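Local structure of putative carbohydrate binding protein (Pseudomonas aeruginosa, 3QEC) at residues P8-H13 with V79-R84; H13-T18 with P51-M56. The protein is of uncertain function but binds suramin and heparin, probably binds other carbohydrates, and may take part in carbohydrate transport and in biofilm formation. One frame throughout, in Å; residues are numbered along the deposited sequence. Where two conformers were deposited one is given.

Interaction 1 (P8-H13 with V79-R84); sequences PDFPEH and VLDPRR
Phe10 and Glu12 meet Asp81 and Arg83 in a surface contact, where an aromatic ring packs against a salt-bridge network. It joins the lead-in to helix 12-16 to the loop between helix 54-63 and strand 89-92. CG of Phe10 is anti to its backbone N (chi1 -174°), which sets CG on the side of the loop. The Asp81 carboxylate stacks over one face of this ring, its plane turned 21° from it. Phe10 CD2 lies over the centre of one face of the Arg83 guanidinium, 3.6 Å from CZ of Arg83; the two planes are 31° apart. Arg83 grips Asp81 side-on: NE of Arg83 gives to Asp81 OD1 at 2.9 Å and NH2 of Arg83 to Asp81 OD2 at 2.8 Å. OD1 also accepts from the backbone N of Arg83, forming an Asx turn within the type I turn Asp81-Arg84. The NE and NH2 bonds fix the rotation of the guanidinium. NH1 of Arg83 then reaches Glu12 OE2 at 2.8 Å, coming from above the carboxylate plane. Arg83 thus bridges two acids. From the same turn, Arg84 forms a salt bridge with Glu50 of strand 46-51. Pro11 and Leu80 both rest on helix 54-63.

Interaction 2 (H13-T18 with P51-M56); sequences HEYAAT and PATSYM
The N-terminus of helix 54-63 is gripped here by Glu14 and Tyr15 of helix 12-16, in a buried contact between the two helices. Thr53 is the N-cap residue, and its OG1 accepts a weak capping bond from the backbone N of Met56. Glu14 adds a second hold on the helix start. Its chain is extended beyond CG, and its carboxylate meets Ser54 with both oxygens. OE1 of Glu14 accepts from the backbone N of Ser54 at 2.8 Å through its syn lone pair, in a nearly straight bond (172°). OE2 of Glu14 accepts from Ser54 OG at 2.9 Å, also on the syn side. A negative group at a helix N-terminus would probably be stabilised by the helix dipole.

The Tyr15 and Thr53 side chains cross at about a right angle. CG2 of Thr53 sits over one face of the ring in a CH-pi contact, 3.7 Å from the Tyr15 centroid and offset toward the rim near CZ and CE2. OG1 of Thr53 donates to Tyr15 OH at 2.9 Å. Thr53 therefore uses both branches on the same tyrosine. The Tyr15 hydroxyl in turn donates to a water 2.7 Å from OH; this water lies at the edge of the ring, in its plane. That water donates to the carbonyl O of Pro51, tying the buried hydroxyl to the end of strand 46-51. The Pro51 ring packs against Tyr15, with CG 4.1 Å from Tyr15 CE1. Thr18 CG2 touches CB of the same proline.

Tyr87 meets both Tyr15 and Pro51. Ala52, between strand and helix, pairs through its backbone with Thr108 of strand 107-120, and Met56 packs on Tyr110 of that strand.

Interactions 1 and 2 are neighbouring contacts of one region, their centres about 9 Å apart. Both use helix 12-16; their segments overlap at His13, which makes neither contact. Aromatic rings join them: CZ of Phe10 lies 3.5 Å from Tyr15 CD2 in a stacked pair, and Phe10 also meets Tyr55 edge-to-face. A polar link runs from Asp81 N to Tyr55 OH, 2.9 Å apart, probably a hydrogen bond. Pro11 adds packing, with CD 3.5 Å from Tyr55 CB. The N-terminal segment is thus held to both the 79-84 loop and the start of helix 54-63. A triethylene glycol, probably from crystallisation, lies about 4 Å from the Ser54 side chain.

Interaction 1 (P8-H13 with V79-R84)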
loop_
_atom_site.group_PDB
_atom_site.type_symbol
_atom_site.label_atom_id
_atom_site.label_comp_id
_atom_site.label_asym_id
_atom_site.label_seq_id
_atom_site.Cartn_x
_atom_site.Cartn_y
_atom_site.Cartn_z
ATOM N N PRO A 8 -2.142 17.807 5.617
ATOM C CA PRO A 8 -1.963 18.545 6.880
ATOM C C PRO A 8 -0.485 18.648 7.269
ATOM O O PRO A 8 0.358 17.986 6.653
ATOM C CB PRO A 8 -2.746 17.702 7.890
ATOM C CG PRO A 8 -2.761 16.346 7.331
ATOM C CD PRO A 8 -2.760 16.484 5.851
ATOM N N ASP A 9 -0.158 19.477 8.273
ATOM C CA ASP A 9 1.220 19.572 8.764
ATOM C C ASP A 9 1.652 18.210 9.321
ATOM O O ASP A 9 0.816 17.489 9.890
ATOM C CB ASP A 9 1.349 20.655 9.856
ATOM C CG ASP A 9 1.114 22.092 9.420
ATOM O OD1 ASP A 9 1.391 22.417 8.231
ATOM O OD2 ASP A 9 0.727 22.914 10.282
ATOM N N PHE A 10 2.930 17.840 9.126
ATOM C CA PHE A 10 3.480 16.577 9.626
ATOM C C PHE A 10 3.253 16.478 11.156
ATOM O O PHE A 10 3.709 17.360 11.886
ATOM C CB PHE A 10 4.973 16.444 9.261
ATOM C CG PHE A 10 5.572 15.104 9.621
ATOM C CD1 PHE A 10 5.389 14.000 8.797
ATOM C CD2 PHE A 10 6.323 14.950 10.780
ATOM C CE1 PHE A 10 5.954 12.771 9.123
ATOM C CE2 PHE A 10 6.885 13.720 11.107
ATOM C CZ PHE A 10 6.705 12.642 10.272
ATOM N N PRO A 11 2.475 15.466 11.633
ATOM C CA PRO A 11 2.165 15.373 13.074
ATOM C C PRO A 11 3.215 14.585 13.867
ATOM O O PRO A 11 3.121 13.361 14.010
ATOM C CB PRO A 11 0.807 14.663 13.081
ATOM C CG PRO A 11 0.779 13.861 11.813
ATOM C CD PRO A 11 1.827 14.372 10.879
ATOM N N GLU A 12 4.206 15.302 14.392
ATOM C CA GLU A 12 5.336 14.754 15.151
ATOM C C GLU A 12 4.883 13.850 16.300
ATOM O O GLU A 12 5.407 12.729 16.404
ATOM C CB GLU A 12 6.235 15.881 15.678
ATOM C CG GLU A 12 6.960 16.654 14.580
ATOM C CD GLU A 12 7.613 17.984 14.947
ATOM O OE1 GLU A 12 8.043 18.151 16.113
ATOM O OE2 GLU A 12 7.735 18.846 14.043
ATOM N N HIS A 13 3.896 14.315 17.131
ATOM C CA HIS A 13 3.352 13.589 18.271
ATOM C C HIS A 13 2.824 12.182 17.854
ATOM O O HIS A 13 3.039 11.192 18.569
ATOM C CB HIS A 13 2.254 14.450 18.938
ATOM C CG HIS A 13 1.180 14.936 18.007
ATOM N ND1 HIS A 13 1.392 16.001 17.146
ATOM C CD2 HIS A 13 -0.089 14.493 17.848
ATOM C CE1 HIS A 13 0.259 16.152 16.485
ATOM N NE2 HIS A 13 -0.663 15.277 16.881
ATOM N N VAL A 79 4.964 15.821 -2.657
ATOM C CA VAL A 79 6.210 15.341 -2.064
ATOM C C VAL A 79 5.964 15.265 -0.560
ATOM O O VAL A 79 5.516 16.244 0.045
ATOM C CB VAL A 79 7.425 16.240 -2.443
ATOM C CG1 VAL A 79 8.728 15.704 -1.844
ATOM C CG2 VAL A 79 7.554 16.372 -3.957
ATOM N N LEU A 80 6.198 14.089 0.023
ATOM C CA LEU A 80 5.967 13.844 1.444
ATOM C C LEU A 80 7.137 14.323 2.285
ATOM O O LEU A 80 8.267 14.356 1.795
ATOM C CB LEU A 80 5.700 12.349 1.691
ATOM C CG LEU A 80 4.474 11.761 0.967
ATOM C CD1 LEU A 80 4.413 10.284 1.133
ATOM C CD2 LEU A 80 3.186 12.364 1.480
ATOM N N ASP A 81 6.862 14.705 3.551
ATOM C CA ASP A 81 7.872 15.162 4.509
ATOM C C ASP A 81 8.994 14.097 4.608
ATOM O O ASP A 81 8.700 12.892 4.721
ATOM C CB ASP A 81 7.221 15.439 5.880
ATOM C CG ASP A 81 8.095 16.179 6.888
ATOM O OD1 ASP A 81 9.061 15.582 7.383
ATOM O OD2 ASP A 81 7.756 17.330 7.242
ATOM N N PRO A 82 10.285 14.505 4.533
ATOM C CA PRO A 82 11.367 13.502 4.569
ATOM C C PRO A 82 11.453 12.701 5.874
ATOM O O PRO A 82 12.068 11.634 5.868
ATOM C CB PRO A 82 12.622 14.333 4.340
ATOM C CG PRO A 82 12.249 15.725 4.701
ATOM C CD PRO A 82 10.821 15.872 4.354
ATOM N N ARG A 83 10.794 13.158 6.957
ATOM C CA ARG A 83 10.787 12.468 8.249
ATOM C C ARG A 83 9.945 11.188 8.237
ATOM O O ARG A 83 10.105 10.342 9.119
ATOM C CB ARG A 83 10.255 13.391 9.350
ATOM C CG ARG A 83 11.246 14.443 9.832
ATOM C CD ARG A 83 10.577 15.411 10.790
ATOM N NE ARG A 83 9.691 16.324 10.067
ATOM C CZ ARG A 83 8.984 17.303 10.625
ATOM N NH1 ARG A 83 9.060 17.526 11.932
ATOM N NH2 ARG A 83 8.229 18.094 9.873
ATOM N N ARG A 84 9.023 11.063 7.277
ATOM C CA ARG A 84 8.119 9.915 7.171
ATOM C C ARG A 84 8.850 8.647 6.720
ATOM O O ARG A 84 8.527 7.570 7.204
ATOM C CB ARG A 84 6.979 10.260 6.199
ATOM C CG ARG A 84 6.074 9.109 5.779
ATOM C CD ARG A 84 6.122 8.991 4.284
ATOM N NE ARG A 84 5.398 7.823 3.805
ATOM C CZ ARG A 84 5.705 7.164 2.696
ATOM N NH1 ARG A 84 6.733 7.551 1.948
ATOM N NH2 ARG A 84 5.004 6.099 2.335
#

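Interaction 2 (H13-T18 with P51-M56)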
loop_
_atom_site.group_PDB
_atom_site.type_symbol
_atom_site.label_atom_id
_atom_site.label_comp_id
_atom_site.label_asym_id
_atom_site.label_seq_id
_atom_site.Cartn_x
_atom_site.Cartn_y
_atom_site.Cartn_z
ATOM N N HIS A 13 3.896 14.315 17.131
ATOM C CA HIS A 13 3.352 13.589 18.271
ATOM C C HIS A 13 2.824 12.182 17.854
ATOM O O HIS A 13 3.039 11.192 18.569
ATOM C CB HIS A 13 2.254 14.450 18.938
ATOM C CG HIS A 13 1.180 14.936 18.007
ATOM N ND1 HIS A 13 1.392 16.001 17.146
ATOM C CD2 HIS A 13 -0.089 14.493 17.848
ATOM C CE1 HIS A 13 0.259 16.152 16.485
ATOM N NE2 HIS A 13 -0.663 15.277 16.881
ATOM N N GLU A 14 2.105 12.121 16.719
ATOM C CA GLU A 14 1.524 10.867 16.232
ATOM C C GLU A 14 2.606 9.838 15.936
ATOM O O GLU A 14 2.426 8.675 16.281
ATOM C CB GLU A 14 0.655 11.110 15.000
ATOM C CG GLU A 14 -0.683 11.730 15.350
ATOM C CD GLU A 14 -1.605 11.938 14.167
ATOM O OE1 GLU A 14 -1.609 11.076 13.261
ATOM O OE2 GLU A 14 -2.359 12.938 14.166
ATOM N N TYR A 15 3.746 10.269 15.346
ATOM C CA TYR A 15 4.862 9.380 15.037
ATOM C C TYR A 15 5.649 9.012 16.319
ATOM O O TYR A 15 6.052 7.855 16.468
ATOM C CB TYR A 15 5.766 10.003 13.947
ATOM C CG TYR A 15 5.141 9.879 12.568
ATOM C CD1 TYR A 15 5.269 8.707 11.826
ATOM C CD2 TYR A 15 4.324 10.889 12.056
ATOM C CE1 TYR A 15 4.623 8.551 10.599
ATOM C CE2 TYR A 15 3.679 10.748 10.825
ATOM C CZ TYR A 15 3.841 9.578 10.094
ATOM O OH TYR A 15 3.220 9.412 8.877
ATOM N N ALA A 16 5.812 9.967 17.260
ATOM C CA ALA A 16 6.524 9.765 18.530
ATOM C C ALA A 16 5.832 8.708 19.421
ATOM O O ALA A 16 6.513 7.893 20.045
ATOM C CB ALA A 16 6.639 11.082 19.279
ATOM N N ALA A 17 4.493 8.686 19.430
ATOM C CA ALA A 17 3.698 7.738 20.218
ATOM C C ALA A 17 3.757 6.298 19.664
ATOM O O ALA A 17 3.346 5.377 20.363
ATOM C CB ALA A 17 2.246 8.210 20.291
ATOM N N THR A 18 4.251 6.080 18.441
ATOM C CA THR A 18 4.276 4.708 17.921
ATOM C C THR A 18 5.436 3.868 18.490
ATOM O O THR A 18 6.542 4.375 18.678
ATOM C CB THR A 18 4.321 4.678 16.370
ATOM O OG1 THR A 18 5.567 5.179 15.902
ATOM C CG2 THR A 18 3.197 5.452 15.732
ATOM N N PRO A 51 3.039 3.587 9.755
ATOM C CA PRO A 51 2.010 3.997 10.740
ATOM C C PRO A 51 0.772 4.662 10.106
ATOM O O PRO A 51 0.922 5.469 9.185
ATOM C CB PRO A 51 2.763 4.999 11.634
ATOM C CG PRO A 51 4.204 4.607 11.512
ATOM C CD PRO A 51 4.374 4.140 10.105
ATOM N N ALA A 52 -0.453 4.316 10.598
ATOM C CA ALA A 52 -1.719 4.881 10.107
ATOM C C ALA A 52 -1.988 6.240 10.781
ATOM O O ALA A 52 -2.736 6.311 11.755
ATOM C CB ALA A 52 -2.872 3.911 10.362
ATOM N N THR A 53 -1.347 7.306 10.285
ATOM C CA THR A 53 -1.455 8.648 10.868
ATOM C C THR A 53 -2.467 9.509 10.122
ATOM O O THR A 53 -2.873 9.175 8.999
ATOM C CB THR A 53 -0.074 9.341 10.891
ATOM O OG1 THR A 53 0.415 9.493 9.558
ATOM C CG2 THR A 53 0.945 8.611 11.774
ATOM N N SER A 54 -2.866 10.642 10.742
ATOM C CA SER A 54 -3.807 11.590 10.141
ATOM C C SER A 54 -3.222 12.184 8.828
ATOM O O SER A 54 -3.972 12.500 7.903
ATOM C CB SER A 54 -4.169 12.688 11.135
ATOM O OG SER A 54 -3.052 13.503 11.446
ATOM N N TYR A 55 -1.875 12.263 8.756
ATOM C CA TYR A 55 -1.060 12.729 7.629
ATOM C C TYR A 55 -1.247 11.792 6.412
ATOM O O TYR A 55 -1.651 12.259 5.347
ATOM C CB TYR A 55 0.438 12.806 8.064
ATOM C CG TYR A 55 1.385 13.397 7.039
ATOM C CD1 TYR A 55 1.334 14.752 6.710
ATOM C CD2 TYR A 55 2.359 12.614 6.423
ATOM C CE1 TYR A 55 2.210 15.303 5.768
ATOM C CE2 TYR A 55 3.219 13.146 5.459
ATOM C CZ TYR A 55 3.146 14.492 5.137
ATOM O OH TYR A 55 4.008 15.021 4.204
HETATM N N MSE A 56 -0.994 10.469 6.585
HETATM C CA MSE A 56 -1.125 9.486 5.498
HETATM C C MSE A 56 -2.607 9.132 5.178
HETATM O O MSE A 56 -2.887 8.718 4.049
HETATM C CB MSE A 56 -0.297 8.233 5.773
HETATM C CG MSE A 56 1.225 8.504 5.727
HETATM SE SE MSE A 56 1.798 9.551 4.172
HETATM C CE MSE A 56 1.683 8.156 2.807
HETATM O O HOH W 1 3.169 6.843 8.058
#